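Local coordinates for M157 (Murid herpesvirus 1, PDB 2NYK), which is an MHC class I-like viral protein that serves as a ligand for Ly49 receptors of natural killer cells, at residues G33-T38 against I78-L83. The protein carries 1 engineered substitution. Residues are numbered along the deposited sequence; the frame is centred on the assembly and turned at random.
Sequences GVHKRT and IQKMRL
R37 on strand 35-41 and K80 on helix 71-90 bring the two backbones closest, with 7.8 Å between their CA atoms, so only side chains meet. H35 and R37, two residues apart and so on the same side of the strand, both point toward the helix, and K80 reaches in between them. The lysine side chain leaves with CG trans to the main-chain nitrogen (chi1 -157°) and heads for the strand; a bend at chi3 then turns its amine over one face of the H35 ring. K80 CD lies 4.1 Å from the centroid of that ring, a CH-pi contact, while K80 NZ lies above the ring, displaced toward its rim, 3.4 Å from H35 NE2. On the other flank K80 CD packs 3.9 Å from R37 NE, and NZ stands 3.8 Å above the guanidinium plane, again toward its rim. R37 also makes a cation-pi contact with W50 of neighbouring strand 46-51, and K80 touches V27 and V29. This is helix-on-sheet packing within an MHC class I-like platform. K80 NZ sits 3.9 Å from R37 NH2, like charges brought close; the apolar part of the contact runs through CD, and the two nearby positive charges may favour a neutral imidazole at H35.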
ATOM      1  N   GLY A  33      -5.768 -22.938  -6.929  1.00 47.92           N
ATOM      2  CA  GLY A  33      -6.735 -22.273  -6.065  1.00 47.64           C
ATOM      3  C   GLY A  33      -6.262 -21.125  -5.186  1.00 47.10           C
ATOM      4  O   GLY A  33      -7.052 -20.590  -4.411  1.00 47.43           O
ATOM      5  N   VAL A  34      -4.985 -20.751  -5.282  1.00 46.42           N
ATOM      6  CA  VAL A  34      -4.457 -19.647  -4.478  1.00 45.57           C
ATOM      7  C   VAL A  34      -4.720 -18.307  -5.173  1.00 44.79           C
ATOM      8  O   VAL A  34      -4.155 -18.024  -6.232  1.00 45.09           O
ATOM      9  CB  VAL A  34      -2.948 -19.820  -4.156  1.00 45.76           C
ATOM     10  CG1 VAL A  34      -2.412 -18.617  -3.395  1.00 46.07           C
ATOM     11  CG2 VAL A  34      -2.719 -21.085  -3.347  1.00 46.43           C
ATOM     12  N   HIS A  35      -5.601 -17.503  -4.577  1.00 43.13           N
ATOM     13  CA  HIS A  35      -5.893 -16.153  -5.065  1.00 40.73           C
ATOM     14  C   HIS A  35      -5.684 -15.099  -3.975  1.00 38.77           C
ATOM     15  O   HIS A  35      -5.574 -15.418  -2.781  1.00 38.06           O
ATOM     16  CB  HIS A  35      -7.314 -16.052  -5.633  1.00 41.41           C
ATOM     17  CG  HIS A  35      -8.382 -16.407  -4.645  1.00 43.51           C
ATOM     18  ND1 HIS A  35      -8.660 -15.627  -3.540  1.00 44.87           N
ATOM     19  CD2 HIS A  35      -9.229 -17.469  -4.587  1.00 45.17           C
ATOM     20  CE1 HIS A  35      -9.637 -16.189  -2.844  1.00 45.82           C
ATOM     21  NE2 HIS A  35     -10.000 -17.307  -3.459  1.00 46.06           N
ATOM     22  N   LYS A  36      -5.617 -13.838  -4.402  1.00 35.44           N
ATOM     23  CA  LYS A  36      -5.454 -12.726  -3.496  1.00 33.05           C
ATOM     24  C   LYS A  36      -5.956 -11.450  -4.157  1.00 30.52           C
ATOM     25  O   LYS A  36      -5.662 -11.191  -5.316  1.00 28.80           O
ATOM     26  CB  LYS A  36      -3.980 -12.578  -3.075  1.00 33.22           C
ATOM     27  CG  LYS A  36      -3.741 -11.501  -2.018  1.00 35.88           C
ATOM     28  CD  LYS A  36      -2.246 -11.327  -1.704  1.00 40.26           C
ATOM     29  CE  LYS A  36      -1.780 -12.332  -0.635  1.00 44.18           C
ATOM     30  NZ  LYS A  36      -0.312 -12.236  -0.297  1.00 46.52           N
ATOM     31  N   ARG A  37      -6.714 -10.675  -3.395  1.00 28.19           N
ATOM     32  CA  ARG A  37      -7.229  -9.371  -3.821  1.00 27.10           C
ATOM     33  C   ARG A  37      -6.762  -8.350  -2.807  1.00 26.09           C
ATOM     34  O   ARG A  37      -6.851  -8.592  -1.598  1.00 25.02           O
ATOM     35  CB  ARG A  37      -8.766  -9.379  -3.835  1.00 26.59           C
ATOM     36  CG  ARG A  37      -9.386 -10.221  -4.934  1.00 27.37           C
ATOM     37  CD  ARG A  37     -10.813 -10.574  -4.558  1.00 29.79           C
ATOM     38  NE  ARG A  37     -10.868 -11.649  -3.570  1.00 30.71           N
ATOM     39  CZ  ARG A  37     -11.929 -11.947  -2.818  1.00 32.85           C
ATOM     40  NH1 ARG A  37     -13.055 -11.229  -2.894  1.00 32.54           N
ATOM     41  NH2 ARG A  37     -11.858 -12.972  -1.983  1.00 31.28           N
ATOM     42  N   THR A  38      -6.298  -7.199  -3.282  1.00 25.00           N
ATOM     43  CA  THR A  38      -5.790  -6.163  -2.386  1.00 24.97           C
ATOM     44  C   THR A  38      -6.131  -4.756  -2.854  1.00 24.00           C
ATOM     45  O   THR A  38      -6.364  -4.510  -4.043  1.00 22.57           O
ATOM     46  CB  THR A  38      -4.244  -6.214  -2.201  1.00 25.55           C
ATOM     47  OG1 THR A  38      -3.603  -5.900  -3.439  1.00 25.90           O
ATOM     48  CG2 THR A  38      -3.777  -7.570  -1.721  1.00 26.03           C
ATOM     49  N   ILE A  78     -15.203  -9.095  -9.669  1.00 26.10           N
ATOM     50  CA  ILE A  78     -15.333  -9.197 -11.115  1.00 26.18           C
ATOM     51  C   ILE A  78     -13.994  -9.492 -11.814  1.00 27.23           C
ATOM     52  O   ILE A  78     -13.938 -10.350 -12.695  1.00 27.73           O
ATOM     53  CB  ILE A  78     -15.974  -7.931 -11.715  1.00 25.79           C
ATOM     54  CG1 ILE A  78     -17.444  -7.807 -11.260  1.00 25.80           C
ATOM     55  CG2 ILE A  78     -15.844  -7.949 -13.237  1.00 25.28           C
ATOM     56  CD1 ILE A  78     -18.170  -6.582 -11.819  1.00 24.32           C
ATOM     57  N   GLN A  79     -12.930  -8.781 -11.432  1.00 26.90           N
ATOM     58  CA  GLN A  79     -11.597  -9.067 -11.979  1.00 27.48           C
ATOM     59  C   GLN A  79     -11.153 -10.495 -11.645  1.00 28.22           C
ATOM     60  O   GLN A  79     -10.652 -11.211 -12.509  1.00 28.93           O
ATOM     61  CB  GLN A  79     -10.555  -8.054 -11.455  1.00 27.32           C
ATOM     62  CG  GLN A  79     -10.756  -6.603 -11.923  1.00 24.90           C
ATOM     63  CD  GLN A  79     -10.777  -6.447 -13.437  1.00 25.47           C
ATOM     64  OE1 GLN A  79     -10.135  -7.204 -14.163  1.00 28.18           O
ATOM     65  NE2 GLN A  79     -11.515  -5.453 -13.920  1.00 26.72           N
ATOM     66  N   LYS A  80     -11.341 -10.917 -10.402  1.00 30.02           N
ATOM     67  CA  LYS A  80     -11.012 -12.286 -10.043  1.00 32.81           C
ATOM     68  C   LYS A  80     -11.724 -13.305 -10.943  1.00 34.26           C
ATOM     69  O   LYS A  80     -11.075 -14.198 -11.483  1.00 34.76           O
ATOM     70  CB  LYS A  80     -11.294 -12.565  -8.569  1.00 32.92           C
ATOM     71  CG  LYS A  80     -10.481 -13.737  -8.052  1.00 36.15           C
ATOM     72  CD  LYS A  80     -10.770 -14.074  -6.604  1.00 39.76           C
ATOM     73  CE  LYS A  80     -12.062 -14.843  -6.472  1.00 42.71           C
ATOM     74  NZ  LYS A  80     -12.275 -15.307  -5.078  1.00 45.96           N
ATOM     75  N   MET A  81     -13.036 -13.158 -11.123  1.00 35.74           N
ATOM     76  CA  MET A  81     -13.806 -14.084 -11.972  1.00 38.22           C
ATOM     77  C   MET A  81     -13.302 -14.068 -13.407  1.00 38.63           C
ATOM     78  O   MET A  81     -13.171 -15.121 -14.039  1.00 39.02           O
ATOM     79  CB  MET A  81     -15.302 -13.754 -11.942  1.00 38.16           C
ATOM     80  CG  MET A  81     -15.924 -13.934 -10.569  1.00 41.38           C
ATOM     81  SD  MET A  81     -17.711 -13.734 -10.512  1.00 47.36           S
ATOM     82  CE  MET A  81     -17.914 -11.985 -10.846  1.00 46.17           C
ATOM     83  N   ARG A  82     -13.012 -12.867 -13.898  1.00 39.08           N
ATOM     84  CA  ARG A  82     -12.448 -12.659 -15.222  1.00 40.11           C
ATOM     85  C   ARG A  82     -11.134 -13.404 -15.425  1.00 41.04           C
ATOM     86  O   ARG A  82     -10.942 -14.047 -16.464  1.00 41.04           O
ATOM     87  CB  ARG A  82     -12.220 -11.173 -15.442  1.00 40.08           C
ATOM     88  CG  ARG A  82     -11.632 -10.807 -16.765  1.00 40.48           C
ATOM     89  CD  ARG A  82     -11.115  -9.406 -16.670  1.00 42.81           C
ATOM     90  NE  ARG A  82     -10.627  -8.906 -17.942  1.00 44.63           N
ATOM     91  CZ  ARG A  82      -9.745  -7.919 -18.057  1.00 46.23           C
ATOM     92  NH1 ARG A  82      -9.255  -7.324 -16.965  1.00 45.60           N
ATOM     93  NH2 ARG A  82      -9.350  -7.530 -19.266  1.00 46.97           N
ATOM     94  N   LEU A  83     -10.235 -13.302 -14.444  1.00 42.15           N
ATOM     95  CA  LEU A  83      -8.932 -13.968 -14.510  1.00 43.63           C
ATOM     96  C   LEU A  83      -9.060 -15.490 -14.441  1.00 44.92           C
ATOM     97  O   LEU A  83      -8.347 -16.193 -15.150  1.00 45.16           O
ATOM     98  CB  LEU A  83      -7.981 -13.474 -13.417  1.00 42.78           C
ATOM     99  CG  LEU A  83      -7.572 -12.002 -13.272  1.00 43.13           C
ATOM    100  CD1 LEU A  83      -6.326 -11.937 -12.420  1.00 42.23           C
ATOM    101  CD2 LEU A  83      -7.355 -11.282 -14.611  1.00 41.34           C
TER